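Local structure of glutathione transferase (Lolium rigidum, 6ZB6) at residues E23-D28 against Y74-Y79; V84-E89 against D163-A168; P111-I116 against P174-F179; Q119-P124 against M180-A185. The protein probably conjugates glutathione to electrophilic xenobiotics, including herbicides, as a phi class transferase of a ryegrass, and here holds the glutathione derivative S-(p-nitrobenzyl)glutathione. All blocks are in the same frame, centred on the assembly; numbering follows the deposited sequence.

Contact 1 (E23-D28 against Y74-Y79); sequences EEVGAD and YVLRKY
Val25 and Ala27 meet Tyr79 and the last turn of helix 68-78 wholly through apolar atoms, and no hydrogen bond crosses between the segments. The first kind of contact is aliphatic. The two methyls of Val25 divide the work: CG1 touches Leu76 CD2 at 3.7 Å, while CG2 lies 3.6 Å from Tyr79 CB and also reaches Val75 CG1. Val25 crosses both Leu76 and Tyr79 at about a right angle.

The second kind is CH-pi. Ala27 CB sits 3.5 Å from the centroid of the Tyr79 ring, only 6° off the normal, almost exactly over its centre. On the opposite face lies CG of Lys78, 4.1 Å above the ring plane, and Lys78 NZ is hydrogen-bonded to Tyr79 OH at 3.0 Å; the phenol is thus held between two aliphatic groups and tethered at its tip.

Backbone shape contributes. Gly26, with positive phi, closes helix 13-24 in a Schellman motif and turns the chain, bringing Val25 and Ala27 to face the same partner.

Lys78 also forms a salt bridge with Asp60 of strand 57-60. The contact joins the C-terminal ends of helices 13-24 and 68-78 in the thioredoxin-like domain, just where the chain leaves the first helix for strand 29-32.

Contact 2 (V84-E89 against D163-A168); sequences VDLLRE and DFVSFA. With NA (sodium ion), chain L.
Two torsions prepare the meeting of Arg88 and Phe164. The ring of Phe164 stands between its own backbone N and carbonyl carbon (chi1 55°), and the Arg88 chain bends at chi2 (-75°), folding the guanidinium back over that ring. The two groups slide past each other in opposite directions and stack flat, with planes 11° apart and Arg88 CZ 3.9 Å from the ring centroid, a cation-pi contact. Arg88 NE, in the guanidinium plane, donates to Asp85 O at 3.2 Å, which helps fix the rotation of the group; Glu94 forms a salt bridge at NH1. A water accepts from NH2 and donates to Asp85 O, while its apparent bond to Val165 O is doubtfully short.

The backbones join where Phe167 N donates to Leu86 O at 2.9 Å through a nearly straight N-H. This happens at the start of helix 167-170, where Ser166 is the N-cap: its OG accepts from Ala168 N, and its own N donates to the Asp169 carboxylate. Ser166 and Asp169 have the Ser-x-x-Asp spacing of the N-capping box known at this place in glutathione transferases, although OG here bonds one residue short of the classical partner. The linker 84-89 supplies the acceptor for the first N-H of the helix.

Leu87 CD2 lies over one face of Phe167, 3.6 Å from its CG. Beside Leu87, a sodium ion is bound by Asp85 OD1 at 2.6 Å and by two waters. In an Asx motif the same oxygen accepts from Arg88 N, which meets it from above the carboxylate plane.

Contact 3 (P111-I116 against P174-F179); sequences PALSPI and PYTFYF
Leu113 drives into helix 173-179 and makes the dense part of this contact. With CG anti to the backbone N (chi1 175°), the side chain reaches toward that helix, and its two methyls part over different targets. CD2 nestles against Tyr175, 3.7 Å from CB and similarly close to the carbonyl O. CD1 takes the other side, lying over one face of the Phe179 ring 4.2 Å from its centroid in a CH-pi contact, and also nears Thr176 OG1. Ile116, one turn further along, extends the patch: its CG2 approaches Phe179 CE1 at 3.8 Å, crossing the ring obliquely.

The helix axes approach to 9.3 Å and cross at 44°, and Leu113 buries the largest area of the residues here. The lighter side belongs to Ser114 and Tyr175. Here Ser114 OG comes 3.5 Å from Tyr175 CE2, a touch at an oblique angle to the ring with no hydrogen bond in it. Beyond it the Tyr175 ring borders the ligand pocket and touches the bound S-(p-nitrobenzyl)glutathione, while its hydroxyl is hydrogen-bonded to Asn14. Away from the contact, Pro111 of the same helix faces solvent.

Both segments belong to the all-helical C-terminal domain, the fold that in this family supplies much of the hydrophobic substrate site. Like Tyr175 OH, Thr176 OG1 finds its partners outside the interface, bonding with Tyr109 OH and with His172 O. Helix-to-helix cohesion is therefore left to apolar contact, and the tyrosine is positioned at the pocket wall by packing at its base and a polar bond at its tip.

Contact 4 (Q119-P124 against M180-A185); sequences QCLFNP and MATPHA. With GTB (S-(p-nitrobenzyl)glutathione), chain G.
Cys120 faces the loop 180-185 from a pi-type turn in helix 92-127, and the loop answers with two small motifs of its own, an ST turn at Thr182 and a type I beta turn from Thr182 to Ala185. Cys120 CB lies 4.0 Å from Thr182 CB and equally near Pro183 CD, touching both. Its sulfur, anti to the carbonyl carbon, continues to His184 and meets that ring at the edge, with SG 4.8 Å from the centroid and 80° off the normal.

Hydrogen bonds of Thr182 fix the turn that carries His184. Thr182 OG1, placed between its backbone N and carbonyl carbon (chi1 74°), accepts from His184 N at 3.1 Å with the N-H at 158°, and is also hydrogen-bonded to Phe179 O. One hydroxyl thus ties the end of helix 173-179 to the histidine's turn.

Next comes Leu121, buried, in the distorted turn of the helix. It reaches the start of the loop, where CD1 touches Ala181 CB at 3.9 Å, while CG stands more loosely against Thr182 CG2. The same side chain rests on Tyr178.

Phe122 points the other way, toward the ligand. The pi-type turn therefore serves two surfaces, with Cys120 and Leu121 on the loop and Phe122 in the pocket, consistent with a wall of the hydrophobic substrate site. The p-nitrobenzyl group lies over one face of the Phe122 ring, where GTB C5' is 3.5 Å from Phe122 CD2, and the nitro oxygen O42 of GTB comes within 3.6 Å of Phe122 CB.

In the fold
Contacts 1 and 3 are buried and contacts 2 and 4 only partly so, and their chemistry follows. Contacts 1 and 3 rely on methyls against aromatic rings; contact 2 brings in charge, water and sodium, and contact 4 joins apolar atoms and a cysteine sulfur to a loop held by its own hydrogen bonds. Contacts 1 and 2 adjoin, through the salt bridge of Arg77 with Glu89 and Leu76 packed on Phe167, and so link the thioredoxin-like domain to the helical one. Contacts 3 and 4 share helix 92-127 and interleave, with His184 lying against Ile116 and Phe179. These two pairs lie on opposite sides of the chain's centre, and the second lends Tyr175 and Phe122 to the ligand pocket.

Contact 1 (E23-D28 against Y74-Y79)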
# COMPACT_ATOMS: atom_id res chain seq x y z
N GLU A 23 9.39 -8.31 -0.57
CA GLU A 23 9.29 -9.55 0.19
C GLU A 23 8.57 -10.63 -0.61
O GLU A 23 8.89 -11.81 -0.46
CB GLU A 23 8.58 -9.30 1.52
CG GLU A 23 9.44 -8.57 2.52
CD GLU A 23 10.55 -9.44 3.06
OE1 GLU A 23 10.42 -10.68 3.02
OE2 GLU A 23 11.57 -8.88 3.53
N GLU A 24 7.61 -10.25 -1.46
CA GLU A 24 6.88 -11.24 -2.23
C GLU A 24 7.80 -12.02 -3.16
O GLU A 24 7.61 -13.22 -3.37
CB GLU A 24 5.75 -10.58 -3.02
CG GLU A 24 4.52 -10.21 -2.15
CD GLU A 24 3.63 -11.40 -1.78
OE1 GLU A 24 3.72 -12.47 -2.42
OE2 GLU A 24 2.82 -11.26 -0.84
N VAL A 25 8.82 -11.35 -3.72
CA VAL A 25 9.76 -12.01 -4.61
C VAL A 25 11.05 -12.43 -3.91
O VAL A 25 11.96 -12.97 -4.55
CB VAL A 25 10.08 -11.12 -5.83
CG1 VAL A 25 8.78 -10.76 -6.54
CG2 VAL A 25 10.85 -9.85 -5.42
N GLY A 26 11.15 -12.19 -2.60
CA GLY A 26 12.29 -12.67 -1.85
C GLY A 26 13.59 -12.00 -2.20
O GLY A 26 14.65 -12.63 -2.10
N ALA A 27 13.55 -10.73 -2.59
CA ALA A 27 14.75 -9.99 -2.96
C ALA A 27 15.38 -9.36 -1.73
O ALA A 27 14.68 -8.87 -0.85
CB ALA A 27 14.43 -8.91 -3.99
N ASP A 28 16.71 -9.36 -1.69
CA ASP A 28 17.42 -8.61 -0.66
C ASP A 28 17.24 -7.11 -0.89
O ASP A 28 17.13 -6.64 -2.02
CB ASP A 28 18.91 -8.95 -0.68
CG ASP A 28 19.20 -10.35 -0.14
OD1 ASP A 28 18.25 -11.12 0.13
OD2 ASP A 28 20.40 -10.67 -0.00
N TYR A 74 8.97 -2.34 -11.14
CA TYR A 74 10.36 -2.64 -11.51
C TYR A 74 10.89 -3.81 -10.69
O TYR A 74 11.57 -4.70 -11.22
CB TYR A 74 11.24 -1.41 -11.30
CG TYR A 74 12.71 -1.68 -11.47
CD1 TYR A 74 13.30 -1.64 -12.74
CD2 TYR A 74 13.52 -1.99 -10.38
CE1 TYR A 74 14.64 -1.90 -12.91
CE2 TYR A 74 14.88 -2.25 -10.55
CZ TYR A 74 15.43 -2.19 -11.81
OH TYR A 74 16.77 -2.44 -11.99
N VAL A 75 10.59 -3.83 -9.39
CA VAL A 75 11.01 -4.95 -8.54
C VAL A 75 10.40 -6.26 -9.04
O VAL A 75 11.10 -7.28 -9.18
CB VAL A 75 10.62 -4.68 -7.08
CG1 VAL A 75 10.62 -5.98 -6.29
CG2 VAL A 75 11.57 -3.66 -6.47
N LEU A 76 9.10 -6.25 -9.31
CA LEU A 76 8.42 -7.48 -9.73
C LEU A 76 8.98 -8.01 -11.04
O LEU A 76 9.10 -9.23 -11.22
CB LEU A 76 6.92 -7.22 -9.85
CG LEU A 76 6.26 -6.93 -8.50
CD1 LEU A 76 4.82 -6.53 -8.70
CD2 LEU A 76 6.39 -8.12 -7.55
N ARG A 77 9.32 -7.12 -11.97
CA ARG A 77 9.87 -7.55 -13.25
C ARG A 77 11.31 -8.01 -13.11
O ARG A 77 11.69 -9.06 -13.65
CB ARG A 77 9.75 -6.42 -14.27
CG ARG A 77 8.33 -6.14 -14.71
CD ARG A 77 8.23 -4.80 -15.45
NE ARG A 77 6.84 -4.48 -15.70
CZ ARG A 77 6.35 -3.24 -15.81
NH1 ARG A 77 7.17 -2.19 -15.70
NH2 ARG A 77 5.06 -3.06 -16.03
N LYS A 78 12.13 -7.24 -12.39
CA LYS A 78 13.54 -7.60 -12.24
C LYS A 78 13.68 -8.98 -11.61
O LYS A 78 14.45 -9.82 -12.08
CB LYS A 78 14.27 -6.56 -11.40
CG LYS A 78 15.76 -6.85 -11.24
CD LYS A 78 16.41 -5.92 -10.24
CE LYS A 78 17.91 -6.12 -10.22
NZ LYS A 78 18.47 -5.68 -8.92
N TYR A 79 12.91 -9.25 -10.55
CA TYR A 79 13.05 -10.49 -9.81
C TYR A 79 12.03 -11.55 -10.21
O TYR A 79 11.81 -12.49 -9.45
CB TYR A 79 12.97 -10.21 -8.30
CG TYR A 79 14.10 -9.34 -7.82
CD1 TYR A 79 15.37 -9.85 -7.63
CD2 TYR A 79 13.89 -7.98 -7.58
CE1 TYR A 79 16.41 -9.04 -7.20
CE2 TYR A 79 14.92 -7.17 -7.15
CZ TYR A 79 16.17 -7.70 -6.96
OH TYR A 79 17.19 -6.88 -6.54

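Contact 2 (V84-E89 against D163-A168)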
# COMPACT_ATOMS: atom_id res chain seq x y z
N VAL A 84 6.09 -16.70 -8.55
CA VAL A 84 5.22 -15.57 -8.25
C VAL A 84 4.98 -14.79 -9.54
O VAL A 84 5.94 -14.40 -10.22
CB VAL A 84 5.83 -14.64 -7.18
CG1 VAL A 84 4.75 -13.80 -6.51
CG2 VAL A 84 6.61 -15.45 -6.15
N ASP A 85 3.71 -14.59 -9.89
CA ASP A 85 3.33 -13.77 -11.04
C ASP A 85 2.20 -12.85 -10.60
O ASP A 85 1.02 -13.22 -10.68
CB ASP A 85 2.92 -14.64 -12.23
CG ASP A 85 2.65 -13.83 -13.48
OD1 ASP A 85 3.07 -12.64 -13.55
OD2 ASP A 85 2.02 -14.38 -14.41
N LEU A 86 2.56 -11.67 -10.11
CA LEU A 86 1.57 -10.71 -9.62
C LEU A 86 1.08 -9.76 -10.70
O LEU A 86 0.03 -9.14 -10.53
CB LEU A 86 2.15 -9.91 -8.45
CG LEU A 86 2.39 -10.75 -7.19
CD1 LEU A 86 3.21 -10.00 -6.15
CD2 LEU A 86 1.05 -11.19 -6.60
N LEU A 87 1.82 -9.63 -11.81
CA LEU A 87 1.43 -8.71 -12.87
C LEU A 87 0.70 -9.38 -14.03
O LEU A 87 -0.05 -8.70 -14.74
CB LEU A 87 2.66 -7.96 -13.40
CG LEU A 87 3.32 -7.03 -12.38
CD1 LEU A 87 4.60 -6.42 -12.94
CD2 LEU A 87 2.37 -5.92 -11.92
N ARG A 88 0.93 -10.67 -14.25
CA ARG A 88 0.23 -11.42 -15.30
C ARG A 88 0.55 -10.88 -16.69
O ARG A 88 -0.29 -10.92 -17.59
CB ARG A 88 -1.28 -11.41 -15.05
CG ARG A 88 -1.64 -12.02 -13.73
CD ARG A 88 -1.48 -13.51 -13.89
NE ARG A 88 -1.30 -14.23 -12.64
CZ ARG A 88 -1.89 -15.39 -12.39
NH1 ARG A 88 -2.70 -15.92 -13.29
NH2 ARG A 88 -1.68 -16.00 -11.24
N GLU A 89 1.77 -10.37 -16.88
CA GLU A 89 2.07 -9.67 -18.12
C GLU A 89 2.17 -10.61 -19.32
O GLU A 89 2.09 -10.14 -20.46
CB GLU A 89 3.35 -8.85 -17.93
CG GLU A 89 3.12 -7.71 -16.96
CD GLU A 89 4.28 -6.74 -16.84
OE1 GLU A 89 5.43 -7.19 -16.65
OE2 GLU A 89 4.03 -5.52 -16.92
N ASP A 163 -9.42 -15.25 -10.04
CA ASP A 163 -9.10 -16.31 -9.08
C ASP A 163 -7.61 -16.41 -8.79
O ASP A 163 -7.05 -17.50 -8.72
CB ASP A 163 -9.66 -17.63 -9.60
CG ASP A 163 -9.48 -18.77 -8.61
OD1 ASP A 163 -8.88 -19.80 -9.00
OD2 ASP A 163 -9.92 -18.63 -7.45
N PHE A 164 -6.93 -15.27 -8.64
CA PHE A 164 -5.52 -15.26 -8.31
C PHE A 164 -5.19 -13.94 -7.65
O PHE A 164 -5.73 -12.89 -8.01
CB PHE A 164 -4.64 -15.46 -9.56
CG PHE A 164 -4.93 -14.47 -10.66
CD1 PHE A 164 -5.88 -14.75 -11.63
CD2 PHE A 164 -4.24 -13.27 -10.73
CE1 PHE A 164 -6.15 -13.83 -12.64
CE2 PHE A 164 -4.51 -12.36 -11.72
CZ PHE A 164 -5.46 -12.64 -12.69
N VAL A 165 -4.30 -13.99 -6.65
CA VAL A 165 -3.84 -12.77 -6.03
C VAL A 165 -2.95 -12.04 -7.03
O VAL A 165 -2.28 -12.67 -7.86
CB VAL A 165 -3.10 -13.07 -4.71
CG1 VAL A 165 -1.77 -13.76 -4.95
CG2 VAL A 165 -2.92 -11.82 -3.87
N SER A 166 -2.98 -10.72 -6.98
CA SER A 166 -2.26 -9.92 -7.98
C SER A 166 -1.81 -8.61 -7.36
O SER A 166 -2.12 -8.31 -6.21
CB SER A 166 -3.14 -9.70 -9.21
OG SER A 166 -4.07 -8.65 -8.99
N PHE A 167 -1.01 -7.87 -8.14
CA PHE A 167 -0.63 -6.49 -7.87
C PHE A 167 -1.81 -5.65 -7.39
O PHE A 167 -1.66 -4.83 -6.48
CB PHE A 167 -0.05 -5.89 -9.17
CG PHE A 167 0.76 -4.64 -8.99
CD1 PHE A 167 1.86 -4.61 -8.16
CD2 PHE A 167 0.45 -3.49 -9.74
CE1 PHE A 167 2.64 -3.43 -8.03
CE2 PHE A 167 1.22 -2.32 -9.63
CZ PHE A 167 2.31 -2.29 -8.78
N ALA A 168 -2.97 -5.83 -8.01
CA ALA A 168 -4.14 -5.03 -7.63
C ALA A 168 -4.48 -5.22 -6.16
O ALA A 168 -4.66 -4.24 -5.43
CB ALA A 168 -5.34 -5.41 -8.50
NA NA L . 4.50 -10.69 -12.50
O HOH W 1 -0.92 -14.61 -8.60
O HOH W 2 5.24 -10.75 -10.06
O HOH W 3 4.12 -11.28 -15.24

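Contact 3 (P111-I116 against P174-F179)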
# COMPACT_ATOMS: atom_id res chain seq x y z
N PRO A 111 -8.61 7.11 -2.63
CA PRO A 111 -9.13 8.47 -2.35
C PRO A 111 -10.30 8.49 -1.38
O PRO A 111 -10.51 9.51 -0.71
CB PRO A 111 -9.52 8.99 -3.73
CG PRO A 111 -8.53 8.33 -4.63
CD PRO A 111 -8.42 6.92 -4.09
N ALA A 112 -11.05 7.40 -1.26
CA ALA A 112 -12.13 7.37 -0.28
C ALA A 112 -11.64 6.96 1.10
O ALA A 112 -12.16 7.47 2.11
CB ALA A 112 -13.23 6.42 -0.75
N LEU A 113 -10.66 6.06 1.18
CA LEU A 113 -10.20 5.52 2.46
C LEU A 113 -9.08 6.35 3.07
O LEU A 113 -9.09 6.64 4.27
CB LEU A 113 -9.75 4.06 2.27
CG LEU A 113 -9.13 3.30 3.45
CD1 LEU A 113 -9.63 1.86 3.50
CD2 LEU A 113 -7.59 3.35 3.38
N SER A 114 -8.12 6.78 2.25
CA SER A 114 -7.00 7.56 2.75
C SER A 114 -7.37 8.77 3.61
O SER A 114 -6.70 8.99 4.63
CB SER A 114 -6.14 8.01 1.55
OG SER A 114 -5.01 8.73 1.99
N PRO A 115 -8.40 9.57 3.29
CA PRO A 115 -8.70 10.72 4.16
C PRO A 115 -9.03 10.32 5.57
O PRO A 115 -8.70 11.06 6.52
CB PRO A 115 -9.90 11.38 3.46
CG PRO A 115 -9.72 11.02 2.04
CD PRO A 115 -9.24 9.60 2.08
N ILE A 116 -9.67 9.16 5.76
CA ILE A 116 -9.99 8.71 7.11
C ILE A 116 -8.71 8.39 7.87
O ILE A 116 -8.59 8.71 9.06
CB ILE A 116 -10.95 7.50 7.06
CG1 ILE A 116 -12.23 7.90 6.32
CG2 ILE A 116 -11.29 7.03 8.49
CD1 ILE A 116 -12.99 6.74 5.71
N PRO A 174 -1.15 -1.15 2.33
CA PRO A 174 -0.56 -0.19 3.27
C PRO A 174 -1.53 0.82 3.87
O PRO A 174 -1.48 1.05 5.08
CB PRO A 174 0.51 0.53 2.43
CG PRO A 174 0.81 -0.42 1.32
CD PRO A 174 -0.48 -1.11 1.01
N TYR A 175 -2.41 1.41 3.07
CA TYR A 175 -3.35 2.36 3.68
C TYR A 175 -4.45 1.64 4.44
O TYR A 175 -4.89 2.12 5.49
CB TYR A 175 -3.96 3.28 2.63
CG TYR A 175 -3.03 4.37 2.13
CD1 TYR A 175 -2.12 4.11 1.14
CD2 TYR A 175 -3.08 5.66 2.65
CE1 TYR A 175 -1.26 5.08 0.67
CE2 TYR A 175 -2.23 6.66 2.19
CZ TYR A 175 -1.32 6.36 1.19
OH TYR A 175 -0.46 7.32 0.68
N THR A 176 -4.94 0.51 3.93
CA THR A 176 -6.01 -0.20 4.64
C THR A 176 -5.51 -0.74 5.97
O THR A 176 -6.25 -0.75 6.96
CB THR A 176 -6.56 -1.34 3.78
OG1 THR A 176 -7.01 -0.81 2.53
CG2 THR A 176 -7.77 -2.05 4.46
N PHE A 177 -4.25 -1.18 6.01
CA PHE A 177 -3.64 -1.57 7.27
C PHE A 177 -3.82 -0.50 8.34
O PHE A 177 -4.23 -0.79 9.47
CB PHE A 177 -2.15 -1.87 7.06
CG PHE A 177 -1.45 -2.23 8.33
CD1 PHE A 177 -1.70 -3.45 8.95
CD2 PHE A 177 -0.56 -1.35 8.93
CE1 PHE A 177 -1.06 -3.78 10.13
CE2 PHE A 177 0.07 -1.68 10.11
CZ PHE A 177 -0.17 -2.91 10.71
N TYR A 178 -3.52 0.76 8.00
CA TYR A 178 -3.64 1.85 8.97
C TYR A 178 -5.09 2.20 9.25
O TYR A 178 -5.43 2.57 10.38
CB TYR A 178 -2.87 3.08 8.48
CG TYR A 178 -1.38 2.98 8.72
CD1 TYR A 178 -0.88 2.59 9.96
CD2 TYR A 178 -0.46 3.28 7.72
CE1 TYR A 178 0.47 2.49 10.20
CE2 TYR A 178 0.91 3.19 7.95
CZ TYR A 178 1.37 2.79 9.19
OH TYR A 178 2.74 2.68 9.44
N PHE A 179 -5.96 2.08 8.24
CA PHE A 179 -7.40 2.24 8.48
C PHE A 179 -7.87 1.32 9.60
O PHE A 179 -8.71 1.71 10.43
CB PHE A 179 -8.18 1.97 7.19
CG PHE A 179 -9.68 2.09 7.34
CD1 PHE A 179 -10.32 3.32 7.18
CD2 PHE A 179 -10.45 0.97 7.62
CE1 PHE A 179 -11.70 3.42 7.32
CE2 PHE A 179 -11.84 1.07 7.77
CZ PHE A 179 -12.46 2.30 7.62

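Contact 4 (Q119-P124 against M180-A185)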
# COMPACT_ATOMS: atom_id res chain seq x y z
N GLN A 119 -7.13 11.83 8.72
CA GLN A 119 -7.84 12.61 9.72
C GLN A 119 -7.81 11.94 11.09
O GLN A 119 -7.79 12.64 12.11
CB GLN A 119 -9.28 12.85 9.28
CG GLN A 119 -9.43 13.73 8.07
CD GLN A 119 -8.98 15.15 8.32
OE1 GLN A 119 -8.98 15.62 9.45
NE2 GLN A 119 -8.59 15.85 7.25
N CYS A 120 -7.79 10.61 11.14
CA CYS A 120 -7.91 9.89 12.41
C CYS A 120 -6.56 9.48 12.98
O CYS A 120 -6.44 9.33 14.20
CB CYS A 120 -8.79 8.65 12.22
SG CYS A 120 -10.52 8.98 11.90
N LEU A 121 -5.53 9.34 12.13
CA LEU A 121 -4.23 8.83 12.55
C LEU A 121 -3.11 9.83 12.27
O LEU A 121 -2.51 10.35 13.21
CB LEU A 121 -3.94 7.50 11.86
CG LEU A 121 -4.15 6.22 12.65
CD1 LEU A 121 -3.40 5.07 11.97
CD2 LEU A 121 -3.67 6.41 14.08
N PHE A 122 -2.82 10.12 10.99
CA PHE A 122 -1.66 10.93 10.64
C PHE A 122 -1.76 12.34 11.21
O PHE A 122 -0.83 12.81 11.87
CB PHE A 122 -1.51 11.00 9.11
CG PHE A 122 -1.19 9.67 8.44
CD1 PHE A 122 -0.65 8.60 9.15
CD2 PHE A 122 -1.43 9.50 7.07
CE1 PHE A 122 -0.37 7.39 8.51
CE2 PHE A 122 -1.15 8.30 6.43
CZ PHE A 122 -0.62 7.24 7.16
N ASN A 123 -2.88 13.02 10.97
CA ASN A 123 -2.99 14.42 11.39
C ASN A 123 -2.84 14.60 12.89
O ASN A 123 -2.01 15.44 13.30
CB ASN A 123 -4.32 15.01 10.89
CG ASN A 123 -4.26 15.43 9.42
OD1 ASN A 123 -3.35 15.05 8.69
ND2 ASN A 123 -5.26 16.19 8.99
N PRO A 124 -3.57 13.89 13.77
CA PRO A 124 -3.41 14.15 15.21
C PRO A 124 -2.06 13.68 15.76
O PRO A 124 -1.40 14.43 16.48
CB PRO A 124 -4.58 13.39 15.84
CG PRO A 124 -4.97 12.37 14.85
CD PRO A 124 -4.67 12.94 13.50
N MET A 180 -7.33 0.10 9.66
CA MET A 180 -7.70 -0.84 10.72
C MET A 180 -7.26 -0.38 12.10
O MET A 180 -7.67 -1.00 13.09
CB MET A 180 -7.13 -2.24 10.43
CG MET A 180 -7.70 -2.91 9.18
SD MET A 180 -9.52 -2.90 9.16
CE MET A 180 -9.86 -3.05 7.41
N ALA A 181 -6.47 0.68 12.19
CA ALA A 181 -6.11 1.28 13.46
C ALA A 181 -6.96 2.49 13.81
O ALA A 181 -6.75 3.09 14.87
CB ALA A 181 -4.63 1.66 13.48
N THR A 182 -7.91 2.86 12.96
CA THR A 182 -8.76 4.01 13.24
C THR A 182 -10.00 3.57 13.99
O THR A 182 -10.27 2.37 14.12
CB THR A 182 -9.15 4.69 11.93
OG1 THR A 182 -10.12 3.88 11.27
CG2 THR A 182 -7.89 4.93 11.03
N PRO A 183 -10.81 4.51 14.46
CA PRO A 183 -12.09 4.13 15.10
C PRO A 183 -13.05 3.42 14.16
O PRO A 183 -14.08 2.91 14.63
CB PRO A 183 -12.66 5.47 15.57
CG PRO A 183 -11.46 6.32 15.80
CD PRO A 183 -10.53 5.95 14.67
N HIS A 184 -12.75 3.34 12.87
CA HIS A 184 -13.69 2.82 11.88
C HIS A 184 -13.29 1.43 11.40
O HIS A 184 -13.81 0.96 10.38
CB HIS A 184 -13.81 3.81 10.73
CG HIS A 184 -14.13 5.19 11.20
ND1 HIS A 184 -15.35 5.51 11.76
CD2 HIS A 184 -13.37 6.31 11.27
CE1 HIS A 184 -15.34 6.78 12.13
NE2 HIS A 184 -14.15 7.29 11.84
N ALA A 185 -12.40 0.76 12.13
CA ALA A 185 -11.88 -0.54 11.71
C ALA A 185 -12.95 -1.61 11.63
O ALA A 185 -12.75 -2.61 10.92
CB ALA A 185 -10.78 -0.99 12.66
N1 GTB G . 2.57 8.99 -5.29
CA1 GTB G . 3.69 8.93 -4.37
C1 GTB G . 4.14 7.46 -4.22
O11 GTB G . 3.29 6.53 -4.22
O12 GTB G . 5.36 7.18 -4.10
CB1 GTB G . 3.22 9.50 -3.03
CG1 GTB G . 4.38 9.41 -2.03
CD1 GTB G . 4.07 10.17 -0.75
OE1 GTB G . 3.03 10.74 -0.59
N2 GTB G . 5.07 10.18 0.28
CA2 GTB G . 4.77 10.90 1.50
C2 GTB G . 5.74 12.07 1.61
O2 GTB G . 6.91 11.94 1.38
CB2 GTB G . 4.90 9.96 2.70
SG2 GTB G . 3.61 8.68 2.58
N3 GTB G . 5.24 13.36 2.00
CA3 GTB G . 6.17 14.46 2.12
C3 GTB G . 5.75 15.61 1.21
O31 GTB G . 6.18 16.78 1.44
O32 GTB G . 4.99 15.40 0.22
C' GTB G . 1.99 9.47 2.80
C1' GTB G . 1.95 10.13 4.17
C2' GTB G . 1.85 11.50 4.28
C3' GTB G . 1.82 12.11 5.52
C4' GTB G . 1.89 11.34 6.67
N41 GTB G . 1.86 11.97 7.99
O41 GTB G . 1.64 13.36 8.12
O42 GTB G . 2.03 11.32 8.94
C5' GTB G . 1.99 9.96 6.57
C6' GTB G . 2.03 9.35 5.32